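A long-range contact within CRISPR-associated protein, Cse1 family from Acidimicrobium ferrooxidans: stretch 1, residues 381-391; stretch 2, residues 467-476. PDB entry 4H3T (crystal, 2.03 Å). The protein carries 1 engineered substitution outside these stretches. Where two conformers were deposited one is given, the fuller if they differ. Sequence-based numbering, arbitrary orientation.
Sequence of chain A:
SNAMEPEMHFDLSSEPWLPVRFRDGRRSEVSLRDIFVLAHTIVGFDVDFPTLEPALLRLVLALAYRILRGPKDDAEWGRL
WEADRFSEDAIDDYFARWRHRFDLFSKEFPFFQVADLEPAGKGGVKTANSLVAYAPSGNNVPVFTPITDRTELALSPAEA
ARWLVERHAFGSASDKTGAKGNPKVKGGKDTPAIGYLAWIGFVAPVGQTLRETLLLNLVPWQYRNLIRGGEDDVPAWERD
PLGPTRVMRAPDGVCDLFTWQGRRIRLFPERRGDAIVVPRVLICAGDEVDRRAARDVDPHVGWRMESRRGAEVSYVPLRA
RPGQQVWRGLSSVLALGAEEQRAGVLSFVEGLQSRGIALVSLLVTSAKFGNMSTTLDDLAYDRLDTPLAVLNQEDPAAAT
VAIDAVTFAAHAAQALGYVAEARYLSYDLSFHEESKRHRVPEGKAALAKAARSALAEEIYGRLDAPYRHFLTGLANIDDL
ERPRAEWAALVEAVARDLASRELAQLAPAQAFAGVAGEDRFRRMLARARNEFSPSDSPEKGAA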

# COMPACT_ATOMS: atom_id res chain seq x y z
N TYR A 381 3.10 -3.83 3.73
CA TYR A 381 2.34 -4.43 2.62
C TYR A 381 1.32 -5.38 3.25
O TYR A 381 1.70 -6.15 4.11
N ASP A 382 0.02 -5.23 2.97
CA ASP A 382 -0.99 -6.08 3.62
C ASP A 382 -2.29 -5.98 2.94
O ASP A 382 -2.48 -5.09 2.11
N ARG A 383 -3.16 -6.91 3.29
CA ARG A 383 -4.50 -7.06 2.83
C ARG A 383 -5.42 -7.25 4.02
O ARG A 383 -5.07 -8.00 4.95
N LEU A 384 -6.53 -6.50 4.06
CA LEU A 384 -7.48 -6.61 5.13
C LEU A 384 -8.88 -6.77 4.56
O LEU A 384 -9.38 -5.86 3.92
N ASP A 385 -9.54 -7.89 4.85
CA ASP A 385 -10.95 -8.11 4.47
C ASP A 385 -11.88 -7.23 5.34
O ASP A 385 -11.93 -7.37 6.59
N THR A 386 -12.47 -6.22 4.71
CA THR A 386 -13.20 -5.18 5.38
C THR A 386 -14.68 -5.05 4.90
O THR A 386 -14.94 -4.73 3.72
N PRO A 387 -15.63 -5.15 5.85
CA PRO A 387 -17.04 -4.93 5.51
C PRO A 387 -17.32 -3.51 5.12
O PRO A 387 -16.76 -2.56 5.73
N LEU A 388 -18.19 -3.34 4.13
CA LEU A 388 -18.61 -2.00 3.78
C LEU A 388 -19.33 -1.36 4.97
O LEU A 388 -19.24 -0.16 5.16
N ALA A 389 -19.92 -2.17 5.82
CA ALA A 389 -20.55 -1.67 7.07
C ALA A 389 -19.57 -0.89 7.96
O ALA A 389 -19.97 0.09 8.57
N VAL A 390 -18.28 -1.26 7.99
CA VAL A 390 -17.26 -0.61 8.81
C VAL A 390 -16.84 0.74 8.19
O VAL A 390 -16.42 1.67 8.91
N LEU A 391 -16.99 0.87 6.89
CA LEU A 391 -16.73 2.12 6.14
C LEU A 391 -17.85 3.13 6.33
O LEU A 391 -17.65 4.32 6.06
N TYR A 467 -8.87 -11.68 14.96
CA TYR A 467 -9.36 -10.33 14.67
C TYR A 467 -9.93 -10.25 13.24
O TYR A 467 -10.98 -9.68 13.00
N ARG A 468 -9.24 -10.83 12.29
CA ARG A 468 -9.69 -10.79 10.89
C ARG A 468 -11.07 -11.46 10.70
O ARG A 468 -11.92 -10.96 9.93
N HIS A 469 -11.29 -12.60 11.38
CA HIS A 469 -12.57 -13.34 11.42
C HIS A 469 -13.64 -12.48 12.08
O HIS A 469 -14.76 -12.44 11.62
N PHE A 470 -13.31 -11.83 13.19
CA PHE A 470 -14.23 -10.95 13.88
C PHE A 470 -14.65 -9.77 12.97
O PHE A 470 -15.83 -9.49 12.83
N LEU A 471 -13.66 -9.13 12.32
CA LEU A 471 -13.93 -7.99 11.47
C LEU A 471 -14.82 -8.38 10.26
O LEU A 471 -15.84 -7.71 9.99
N THR A 472 -14.50 -9.51 9.60
CA THR A 472 -15.33 -10.03 8.48
C THR A 472 -16.76 -10.29 8.94
O THR A 472 -17.70 -9.98 8.20
N GLY A 473 -16.92 -10.82 10.15
CA GLY A 473 -18.27 -11.16 10.69
C GLY A 473 -19.17 -9.96 10.93
O GLY A 473 -20.39 -10.10 10.93
N LEU A 474 -18.61 -8.73 10.98
CA LEU A 474 -19.41 -7.53 11.23
C LEU A 474 -20.27 -7.16 10.01
O LEU A 474 -21.25 -6.47 10.17
N ALA A 475 -19.99 -7.73 8.86
CA ALA A 475 -20.77 -7.51 7.65
C ALA A 475 -22.24 -7.92 7.76
O ALA A 475 -23.10 -7.34 7.07
N ASN A 476 -22.55 -8.98 8.53
CA ASN A 476 -23.92 -9.49 8.56
C ASN A 476 -24.58 -9.46 9.94
O ASN A 476 -25.44 -10.30 10.21

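The most unusual feature of this contact is the way a single arginine of the helix binds a backbone carbonyl and a carboxylate of the strand at once. The CA-to-CB bond of Arg-468 points sideways, but its end comes nearer the strand: with chi1 in m and chi2 and chi3 both t, the extended chain carries its guanidinium there. NH1 of Arg-468 donates to the backbone O of Arg-383 at 2.8 Å, a nearly straight bond, while NH2 of Arg-468 donates to OD1 of Asp-382 at 3.2 Å as part of a salt bridge. Both acceptors lie near the guanidinium plane, where its N-H bonds point; a planar, charged group with several donors suits a site that presents a carbonyl and a carboxylate together. Those two oxygens, OD1 of Asp-382 and O of Arg-383, are only 3.1 Å apart, and the positive charge helps offset their repulsion. Asp-382 points toward the helix, its chi1 of -147° lying between wells, and its OD1 also accepts from the backbone N of Arg-383 at 2.8 Å.

Two waters extend this polar link. Water 2 accepts from NH1 of Arg-468 and from N of Asp-385, each at 3.0 Å. Water 1 donates to O of Asp-385 at 2.7 Å and to O of Arg-468 at 2.9 Å, bridging two backbone carbonyls, which as acceptors cannot bond each other. Nearby, CB of Asp-385, an exposed residue with chi1 in m, lies 3.6 Å from OG1 of Thr-472.

Further along, the contact turns apolar around Leu-471, which points toward the strand with chi1 t and chi2 p. Its branched end fits between several neighbours: CD2 of Leu-471 meets CD2 of Leu-384 at 3.8 Å, and CD1 of Leu-471 meets CG2 of Val-390 at 4.0 Å. Leu-384 has the same t, p rotamer; its CB sets out sideways, but its end comes nearer the helix. Thr-386 points away, and its OG1 donates to O of Leu-384 at 3.1 Å, satisfying the hydroxyl in a buried setting.

Pro-387 points toward the second stretch, where CA of Pro-387 lies 5.0 Å from CA of Ala-475. The compact ring fits here: CG of Pro-387 lies 3.1 Å from O of Leu-471, its CD 3.9 Å from CG of Leu-471, and its CB 3.9 Å from CB of Ala-475. The small methyl of Ala-475 suits so close an approach. Beyond the proline, Val-390 (chi1 t) and Leu-474 (m, t) point toward each other's stretches, CG2 of Val-390 lying 4.0 Å from CD1 of Leu-474 in the same apolar cluster.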

# COMPACT_ATOMS: atom_id res chain seq x y z
CB TYR A 381 3.32 -5.14 1.69
CG TYR A 381 2.66 -6.25 0.92
CD1 TYR A 381 1.61 -5.99 0.04
CD2 TYR A 381 3.05 -7.57 1.09
CE1 TYR A 381 0.92 -7.02 -0.59
CE2 TYR A 381 2.40 -8.61 0.42
CZ TYR A 381 1.31 -8.33 -0.40
OH TYR A 381 0.60 -9.30 -1.07
CB ASP A 382 -1.14 -5.65 5.11
CG ASP A 382 -1.47 -6.75 6.14
OD1 ASP A 382 -2.06 -7.81 5.74
OD2 ASP A 382 -1.10 -6.59 7.35
CB ARG A 383 -4.56 -8.26 1.87
CG ARG A 383 -3.38 -8.28 0.91
CD ARG A 383 -3.53 -9.27 -0.23
NE ARG A 383 -4.15 -8.65 -1.38
CZ ARG A 383 -3.53 -8.21 -2.47
NH1 ARG A 383 -4.23 -7.66 -3.45
NH2 ARG A 383 -2.21 -8.34 -2.60
CB LEU A 384 -7.38 -5.38 6.04
CG LEU A 384 -8.24 -5.44 7.32
CD1 LEU A 384 -7.83 -6.61 8.27
CD2 LEU A 384 -8.22 -4.12 8.04
CB ASP A 385 -11.32 -9.60 4.57
CG ASP A 385 -10.72 -10.49 3.46
OD1 ASP A 385 -10.54 -9.98 2.32
OD2 ASP A 385 -10.54 -11.71 3.69
CB THR A 386 -12.46 -3.81 5.21
OG1 THR A 386 -11.08 -3.96 5.61
CG2 THR A 386 -13.08 -2.72 6.08
CB PRO A 387 -17.78 -5.22 6.84
CG PRO A 387 -16.86 -5.97 7.64
CD PRO A 387 -15.50 -5.55 7.27
CB LEU A 388 -19.53 -1.98 2.53
CG LEU A 388 -18.80 -1.74 1.25
CD1 LEU A 388 -17.78 -2.81 1.03
CD2 LEU A 388 -19.78 -1.59 0.06
CB ALA A 389 -21.12 -2.83 7.86
CB VAL A 390 -16.09 -1.59 9.04
CG1 VAL A 390 -14.84 -0.90 9.60
CG2 VAL A 390 -16.54 -2.74 9.93
CB LEU A 391 -16.53 1.88 4.65
CG LEU A 391 -15.46 0.95 4.28
CD1 LEU A 391 -15.34 0.85 2.74
CD2 LEU A 391 -14.11 1.40 4.89
CB TYR A 467 -8.24 -9.26 14.83
CG TYR A 467 -8.83 -7.89 14.65
CD1 TYR A 467 -9.52 -7.28 15.70
CD2 TYR A 467 -8.92 -7.31 13.38
CE1 TYR A 467 -10.20 -6.09 15.51
CE2 TYR A 467 -9.62 -6.13 13.18
CZ TYR A 467 -10.20 -5.49 14.26
OH TYR A 467 -10.94 -4.36 14.03
CB ARG A 468 -8.63 -11.44 10.00
CG ARG A 468 -7.31 -10.61 9.91
CD ARG A 468 -6.24 -11.43 9.22
NE ARG A 468 -5.00 -10.67 9.13
CZ ARG A 468 -4.69 -9.77 8.21
NH1 ARG A 468 -5.52 -9.53 7.21
NH2 ARG A 468 -3.56 -9.09 8.29
CB HIS A 469 -12.43 -14.68 12.18
CG HIS A 469 -13.65 -15.55 12.13
ND1 HIS A 469 -14.34 -15.93 13.30
CD2 HIS A 469 -14.25 -16.16 11.07
CE1 HIS A 469 -15.35 -16.70 12.90
NE2 HIS A 469 -15.34 -16.88 11.57
CB PHE A 470 -13.56 -10.43 15.21
CG PHE A 470 -14.02 -9.08 15.71
CD1 PHE A 470 -15.13 -8.96 16.53
CD2 PHE A 470 -13.36 -7.92 15.32
CE1 PHE A 470 -15.61 -7.70 16.91
CE2 PHE A 470 -13.83 -6.67 15.68
CZ PHE A 470 -14.94 -6.56 16.49
CB LEU A 471 -12.60 -7.37 10.98
CG LEU A 471 -12.71 -6.20 9.97
CD1 LEU A 471 -13.37 -5.02 10.64
CD2 LEU A 471 -11.40 -5.71 9.48
CB THR A 472 -14.68 -11.31 7.85
OG1 THR A 472 -13.46 -10.87 7.21
CG2 THR A 472 -15.55 -11.96 6.83
CB LEU A 474 -18.56 -6.33 11.62
CG LEU A 474 -17.72 -6.46 12.85
CD1 LEU A 474 -16.98 -5.16 13.14
CD2 LEU A 474 -18.54 -6.88 14.07
CB ALA A 475 -20.16 -8.28 6.50
CB ASN A 476 -23.89 -10.94 8.09
CG ASN A 476 -23.29 -11.16 6.75
OD1 ASN A 476 -22.41 -12.00 6.61
ND2 ASN A 476 -23.78 -10.46 5.73
O HOH W 1 -10.62 -9.22 8.07
O HOH W 2 -8.45 -9.95 6.71